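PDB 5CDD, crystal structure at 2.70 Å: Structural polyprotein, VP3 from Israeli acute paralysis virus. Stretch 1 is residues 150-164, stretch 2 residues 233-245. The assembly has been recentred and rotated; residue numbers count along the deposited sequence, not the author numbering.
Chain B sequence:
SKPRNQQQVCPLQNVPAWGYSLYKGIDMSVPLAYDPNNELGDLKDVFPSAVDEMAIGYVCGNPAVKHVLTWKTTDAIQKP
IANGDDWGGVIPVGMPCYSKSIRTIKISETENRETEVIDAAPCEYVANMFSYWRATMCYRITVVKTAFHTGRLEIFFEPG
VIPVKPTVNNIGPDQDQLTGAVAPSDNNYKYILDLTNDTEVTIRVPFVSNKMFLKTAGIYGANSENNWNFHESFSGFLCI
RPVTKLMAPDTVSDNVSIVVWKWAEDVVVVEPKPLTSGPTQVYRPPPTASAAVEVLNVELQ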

# COMPACT_ATOMS: atom_id res chain seq x y z
N THR B 150 30.01 -69.27 22.51
CA THR B 150 29.25 -69.53 21.30
C THR B 150 27.79 -69.76 21.67
O THR B 150 27.46 -70.01 22.83
CB THR B 150 29.78 -70.77 20.55
OG1 THR B 150 29.74 -71.91 21.41
CG2 THR B 150 31.22 -70.53 20.09
N GLY B 151 26.91 -69.67 20.68
CA GLY B 151 25.50 -69.86 20.92
C GLY B 151 24.73 -68.90 20.04
O GLY B 151 25.33 -68.07 19.36
N ARG B 152 23.40 -69.00 20.05
CA ARG B 152 22.58 -68.12 19.23
C ARG B 152 21.37 -67.59 19.97
O ARG B 152 20.58 -68.36 20.51
CB ARG B 152 22.12 -68.87 17.98
CG ARG B 152 23.23 -69.08 16.96
CD ARG B 152 23.24 -70.51 16.44
NE ARG B 152 21.98 -70.88 15.83
CZ ARG B 152 21.47 -70.30 14.75
NH1 ARG B 152 22.12 -69.31 14.15
NH2 ARG B 152 20.30 -70.71 14.27
N LEU B 153 21.23 -66.27 19.99
CA LEU B 153 20.13 -65.62 20.68
C LEU B 153 19.06 -65.21 19.66
O LEU B 153 19.38 -64.74 18.57
CB LEU B 153 20.66 -64.40 21.44
CG LEU B 153 19.92 -63.89 22.68
CD1 LEU B 153 19.75 -65.01 23.69
CD2 LEU B 153 20.71 -62.75 23.28
N GLU B 154 17.80 -65.40 20.03
CA GLU B 154 16.69 -65.06 19.15
C GLU B 154 15.91 -63.87 19.69
O GLU B 154 15.60 -63.82 20.88
CB GLU B 154 15.75 -66.25 19.00
CG GLU B 154 14.44 -65.95 18.29
CD GLU B 154 13.47 -67.11 18.36
OE1 GLU B 154 13.14 -67.56 19.48
OE2 GLU B 154 13.02 -67.57 17.28
N ILE B 155 15.59 -62.92 18.82
CA ILE B 155 14.83 -61.75 19.20
C ILE B 155 13.73 -61.56 18.16
O ILE B 155 14.02 -61.23 17.01
CB ILE B 155 15.71 -60.48 19.23
CG1 ILE B 155 16.94 -60.72 20.12
CG2 ILE B 155 14.91 -59.30 19.76
CD1 ILE B 155 18.26 -60.64 19.38
N PHE B 156 12.49 -61.79 18.56
CA PHE B 156 11.37 -61.66 17.64
C PHE B 156 10.34 -60.66 18.14
O PHE B 156 10.31 -60.33 19.33
CB PHE B 156 10.72 -63.03 17.39
CG PHE B 156 10.01 -63.60 18.59
CD1 PHE B 156 8.66 -63.34 18.81
CD2 PHE B 156 10.69 -64.41 19.50
CE1 PHE B 156 8.00 -63.87 19.92
CE2 PHE B 156 10.04 -64.94 20.60
CZ PHE B 156 8.69 -64.67 20.81
N PHE B 157 9.51 -60.16 17.23
CA PHE B 157 8.48 -59.19 17.57
C PHE B 157 7.08 -59.78 17.47
O PHE B 157 6.73 -60.43 16.48
CB PHE B 157 8.58 -57.96 16.67
CG PHE B 157 7.48 -56.95 16.90
CD1 PHE B 157 7.41 -56.24 18.09
CD2 PHE B 157 6.50 -56.74 15.93
CE1 PHE B 157 6.37 -55.33 18.32
CE2 PHE B 157 5.46 -55.83 16.15
CZ PHE B 157 5.40 -55.13 17.35
N GLU B 158 6.28 -59.52 18.50
CA GLU B 158 4.91 -60.00 18.55
C GLU B 158 3.99 -58.81 18.79
O GLU B 158 4.06 -58.15 19.83
CB GLU B 158 4.76 -61.02 19.68
CG GLU B 158 3.32 -61.44 20.00
CD GLU B 158 2.56 -61.96 18.79
OE1 GLU B 158 3.16 -62.68 17.97
OE2 GLU B 158 1.35 -61.67 18.67
N PRO B 159 3.12 -58.50 17.81
CA PRO B 159 2.19 -57.38 17.94
C PRO B 159 0.99 -57.74 18.80
O PRO B 159 0.57 -58.90 18.84
CB PRO B 159 1.80 -57.10 16.50
CG PRO B 159 1.76 -58.48 15.92
CD PRO B 159 3.03 -59.10 16.47
N GLY B 160 0.43 -56.75 19.49
CA GLY B 160 -0.73 -57.01 20.32
C GLY B 160 -0.46 -56.97 21.81
O GLY B 160 0.59 -56.49 22.25
N VAL B 161 -1.41 -57.48 22.59
CA VAL B 161 -1.30 -57.50 24.04
C VAL B 161 -0.08 -58.29 24.49
O VAL B 161 0.35 -59.23 23.82
CB VAL B 161 -2.55 -58.13 24.68
CG1 VAL B 161 -2.51 -57.95 26.19
CG2 VAL B 161 -3.80 -57.48 24.11
N ILE B 162 0.47 -57.91 25.64
CA ILE B 162 1.64 -58.57 26.19
C ILE B 162 1.23 -59.49 27.35
O ILE B 162 0.62 -59.03 28.32
CB ILE B 162 2.65 -57.54 26.73
CG1 ILE B 162 2.95 -56.50 25.65
CG2 ILE B 162 3.93 -58.24 27.17
CD1 ILE B 162 3.82 -55.36 26.13
N PRO B 163 1.54 -60.79 27.25
CA PRO B 163 1.18 -61.72 28.32
C PRO B 163 1.85 -61.26 29.61
O PRO B 163 3.07 -61.26 29.72
CB PRO B 163 1.75 -63.05 27.83
CG PRO B 163 1.66 -62.92 26.34
CD PRO B 163 2.14 -61.51 26.11
N VAL B 164 1.05 -60.85 30.59
CA VAL B 164 1.61 -60.36 31.84
C VAL B 164 1.08 -61.01 33.11
O VAL B 164 0.08 -61.74 33.08
CB VAL B 164 1.41 -58.83 31.98
CG1 VAL B 164 2.11 -58.10 30.85
CG2 VAL B 164 -0.08 -58.50 31.98
N SER B 233 -0.46 -48.51 25.73
CA SER B 233 0.73 -47.71 25.49
C SER B 233 1.88 -48.41 24.75
O SER B 233 2.95 -47.83 24.63
CB SER B 233 1.28 -47.19 26.82
OG SER B 233 0.29 -46.54 27.58
N PHE B 234 1.67 -49.63 24.24
CA PHE B 234 2.80 -50.30 23.60
C PHE B 234 2.71 -50.93 22.21
O PHE B 234 3.67 -50.86 21.46
CB PHE B 234 3.38 -51.30 24.59
CG PHE B 234 4.01 -50.65 25.79
CD1 PHE B 234 5.20 -49.94 25.66
CD2 PHE B 234 3.38 -50.68 27.03
CE1 PHE B 234 5.75 -49.27 26.74
CE2 PHE B 234 3.93 -50.01 28.12
CZ PHE B 234 5.11 -49.30 27.98
N SER B 235 1.59 -51.56 21.86
CA SER B 235 1.45 -52.16 20.52
C SER B 235 2.10 -53.52 20.33
O SER B 235 1.83 -54.20 19.33
CB SER B 235 2.01 -51.22 19.44
OG SER B 235 3.39 -51.49 19.20
N GLY B 236 2.96 -53.93 21.25
CA GLY B 236 3.60 -55.23 21.10
C GLY B 236 4.78 -55.42 22.03
O GLY B 236 4.92 -54.69 23.02
N PHE B 237 5.63 -56.39 21.72
CA PHE B 237 6.79 -56.66 22.56
C PHE B 237 7.86 -57.47 21.85
O PHE B 237 7.60 -58.13 20.84
CB PHE B 237 6.35 -57.41 23.83
CG PHE B 237 5.82 -58.80 23.57
CD1 PHE B 237 6.69 -59.88 23.49
CD2 PHE B 237 4.46 -59.02 23.40
CE1 PHE B 237 6.21 -61.17 23.25
CE2 PHE B 237 3.97 -60.31 23.15
CZ PHE B 237 4.85 -61.38 23.08
N LEU B 238 9.08 -57.39 22.37
CA LEU B 238 10.21 -58.13 21.83
C LEU B 238 10.50 -59.25 22.81
O LEU B 238 10.26 -59.11 24.01
CB LEU B 238 11.45 -57.24 21.72
CG LEU B 238 11.50 -56.19 20.62
CD1 LEU B 238 12.77 -55.38 20.76
CD2 LEU B 238 11.47 -56.85 19.26
N CYS B 239 11.02 -60.37 22.32
CA CYS B 239 11.32 -61.49 23.18
C CYS B 239 12.69 -62.06 22.86
O CYS B 239 12.99 -62.38 21.70
CB CYS B 239 10.25 -62.57 23.01
SG CYS B 239 10.29 -63.86 24.25
N ILE B 240 13.54 -62.17 23.88
CA ILE B 240 14.89 -62.68 23.71
C ILE B 240 15.00 -64.11 24.26
O ILE B 240 15.05 -64.32 25.47
CB ILE B 240 15.91 -61.78 24.44
CG1 ILE B 240 15.73 -60.33 23.98
CG2 ILE B 240 17.33 -62.25 24.14
CD1 ILE B 240 16.63 -59.34 24.68
N ARG B 241 15.04 -65.09 23.35
CA ARG B 241 15.13 -66.49 23.73
C ARG B 241 16.28 -67.18 23.01
O ARG B 241 16.50 -66.96 21.82
CB ARG B 241 13.82 -67.22 23.39
CG ARG B 241 12.58 -66.57 23.96
CD ARG B 241 11.33 -67.38 23.65
NE ARG B 241 11.22 -67.70 22.23
CZ ARG B 241 10.14 -68.23 21.66
NH1 ARG B 241 9.08 -68.51 22.41
NH2 ARG B 241 10.12 -68.49 20.36
N PRO B 242 17.02 -68.04 23.73
CA PRO B 242 18.15 -68.75 23.11
C PRO B 242 17.67 -69.79 22.10
O PRO B 242 16.75 -70.56 22.38
CB PRO B 242 18.84 -69.40 24.31
CG PRO B 242 18.48 -68.50 25.46
CD PRO B 242 17.03 -68.22 25.19
N VAL B 243 18.28 -69.82 20.93
CA VAL B 243 17.94 -70.79 19.90
C VAL B 243 18.90 -71.96 20.08
O VAL B 243 18.53 -73.13 19.97
CB VAL B 243 18.11 -70.21 18.48
CG1 VAL B 243 17.92 -71.30 17.44
CG2 VAL B 243 17.12 -69.09 18.25
N THR B 244 20.15 -71.61 20.38
CA THR B 244 21.22 -72.57 20.61
C THR B 244 21.79 -72.26 21.99
O THR B 244 22.23 -71.14 22.25
CB THR B 244 22.33 -72.43 19.56
OG1 THR B 244 21.82 -72.81 18.27
CG2 THR B 244 23.52 -73.32 19.91
N LYS B 245 21.77 -73.25 22.87
CA LYS B 245 22.27 -73.09 24.23
C LYS B 245 23.66 -72.45 24.25
O LYS B 245 24.43 -72.59 23.30
CB LYS B 245 22.31 -74.45 24.93
CG LYS B 245 22.10 -74.38 26.43
CD LYS B 245 21.73 -75.74 26.99
CE LYS B 245 21.32 -75.64 28.45
NZ LYS B 245 20.89 -76.95 28.99

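The two stretches pair as antiparallel strands, their axes 156° apart in direction, and together bury 1232 Å². Backbone hydrogen bonds form the framework. Glu154 and Arg241 exchange two, from Glu154 N to Arg241 O (2.7 Å) and from Arg241 N to Glu154 O (2.8 Å); Phe156 pairs likewise with Cys239, and Glu158 with Phe237. Beyond the last pair, Gly160 N donates to Ser235 O at 2.9 Å. At the other end the register shifts by one residue in a beta bulge, where Arg152 O accepts from both Val243 N (2.8 Å) and Thr244 N (3.3 Å). Between the hydrogen-bonded pairs, CA-H...O contacts fill in, such as Ile240 CA to Glu154 O at 3.1 Å.

Polar side-chain contacts lie on the face carrying Arg152, Glu154 and Arg241. A salt bridge joins Glu154 OE1 to Arg241 NH2 at 3.3 Å, with the carboxylate oxygen near the guanidinium plane, where the N-H groups point. One face of that guanidinium is covered by Phe156 CE2. Nearer the bulge, Arg152 NE makes a weak hydrogen bond to Thr244 OG1 (3.1 Å).

Aromatic packing continues along this face. Cys239 CB sits over the Phe156 ring, 3.4 Å from CE2, while Glu158 CB makes a CH-pi contact 3.8 Å from the centroid of the Phe237 ring. Phe237 also meets the loop after the first strand, its CD2 lying 3.7 Å from Ile162 CG1.

The opposite face is apolar: Leu153 CG packs against Ile240 CG2 (3.4 Å), and Phe157 CB against Leu238 CD2 (4.0 Å). Gly236 faces this side without a side chain; an ideal CB would lie 2.7 Å from both Phe157 CE1 and Glu158 O, a clash with each, and its backbone angles independently call for glycine.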